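Local coordinates for catalase-3 (Neurospora crassa, PDB 4AJ9), which breaks down hydrogen peroxide into water and oxygen at a haem centre, protecting the cell from its toxic effects, at the interface of chains A and B. Residues are numbered along the deposited sequence; one frame, centred on the assembly and turned at random. Chains: chain A/B, Catalase-3.

The interface of chains A and B. Residues chain A 39-40; chain B 41, 43.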
loop_
_atom_site.group_PDB
_atom_site.type_symbol
_atom_site.label_atom_id
_atom_site.label_comp_id
_atom_site.label_asym_id
_atom_site.label_seq_id
_atom_site.Cartn_x
_atom_site.Cartn_y
_atom_site.Cartn_z
ATOM N N SER A 39 22.810 -10.758 -22.842
ATOM C CA SER A 39 22.021 -10.071 -21.826
ATOM C C SER A 39 20.601 -10.634 -21.707
ATOM O O SER A 39 20.054 -11.161 -22.663
ATOM C CB SER A 39 21.947 -8.569 -22.159
ATOM O OG SER A 39 23.199 -7.932 -21.916
ATOM N N THR A 40 20.001 -10.498 -20.531
ATOM C CA THR A 40 18.666 -11.024 -20.289
ATOM C C THR A 40 17.597 -10.153 -20.976
ATOM O O THR A 40 17.689 -8.922 -20.975
ATOM C CB THR A 40 18.381 -11.102 -18.782
ATOM O OG1 THR A 40 19.348 -11.956 -18.163
ATOM C CG2 THR A 40 16.957 -11.632 -18.505
ATOM N N LEU B 41 16.309 -4.975 -23.728
ATOM C CA LEU B 41 17.135 -5.577 -22.679
ATOM C C LEU B 41 16.605 -5.260 -21.299
ATOM O O LEU B 41 16.218 -4.124 -21.017
ATOM C CB LEU B 41 18.582 -5.075 -22.769
ATOM C CG LEU B 41 19.329 -5.511 -24.021
ATOM C CD1 LEU B 41 20.811 -5.249 -23.821
ATOM C CD2 LEU B 41 19.048 -6.973 -24.288
ATOM N N GLU B 43 18.450 -4.929 -18.873
ATOM C CA GLU B 43 19.424 -4.032 -18.242
ATOM C C GLU B 43 19.191 -2.572 -18.593
ATOM O O GLU B 43 19.956 -1.680 -18.182
ATOM C CB GLU B 43 20.865 -4.428 -18.581
ATOM C CG GLU B 43 21.262 -4.123 -20.020
ATOM C CD GLU B 43 22.733 -4.412 -20.271
ATOM O OE1 GLU B 43 23.103 -5.611 -20.344
ATOM O OE2 GLU B 43 23.513 -3.439 -20.379
HETATM O O HOH W 1 19.547 -6.987 -20.208
#
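Two loops meet here, each lying between the strand 33-34 and the helix 45-55 of its own chain: A:Ser39 and A:Thr40 face B:Leu41 and B:Glu43. They belong to the N-terminal arm of a long-chain haem catalase, a family of tetramers whose arms interlock neighbouring subunits, and the pairing is two-fold symmetric, with a twin patch where the chains are exchanged. The patch hides about 40 Å² in all and is remote from the active site, its centre about 41 Å from the catalytic histidine A:His65. The hydroxyl OG of A:Ser39 donates a hydrogen bond to the carboxylate oxygen OE1 of B:Glu43 at 2.8 Å. It approaches on the anti side of that oxygen and rises 33° out of the carboxylate plane. On the glutamate side, CG is tucked between the backbone N and the carbonyl carbon (chi1 72°), and the chain then runs out extended (chi2 175°), carrying the carboxylate across to the serine. Beside this bond lies the apolar part of the patch. The fork of B:Leu41 faces CB of A:Ser39 end-on, both methyls reaching it from one side, with CD1 at 3.9 Å from that CB and CD2 about equally near. The serine thus offers its CB to the leucine fork and its OG to the acid. An alanine in place of B:Glu43 would probably leave the hydroxyl of A:Ser39 without its acceptor across the interface, while the water link to the backbone N could persist. That water joins the backbones: it lies 2.8 Å from the carbonyl O of A:Thr40 and 2.7 Å from the amide N of B:Glu43, so B:Glu43 reaches chain A directly by its carboxylate and by way of the water from its backbone N.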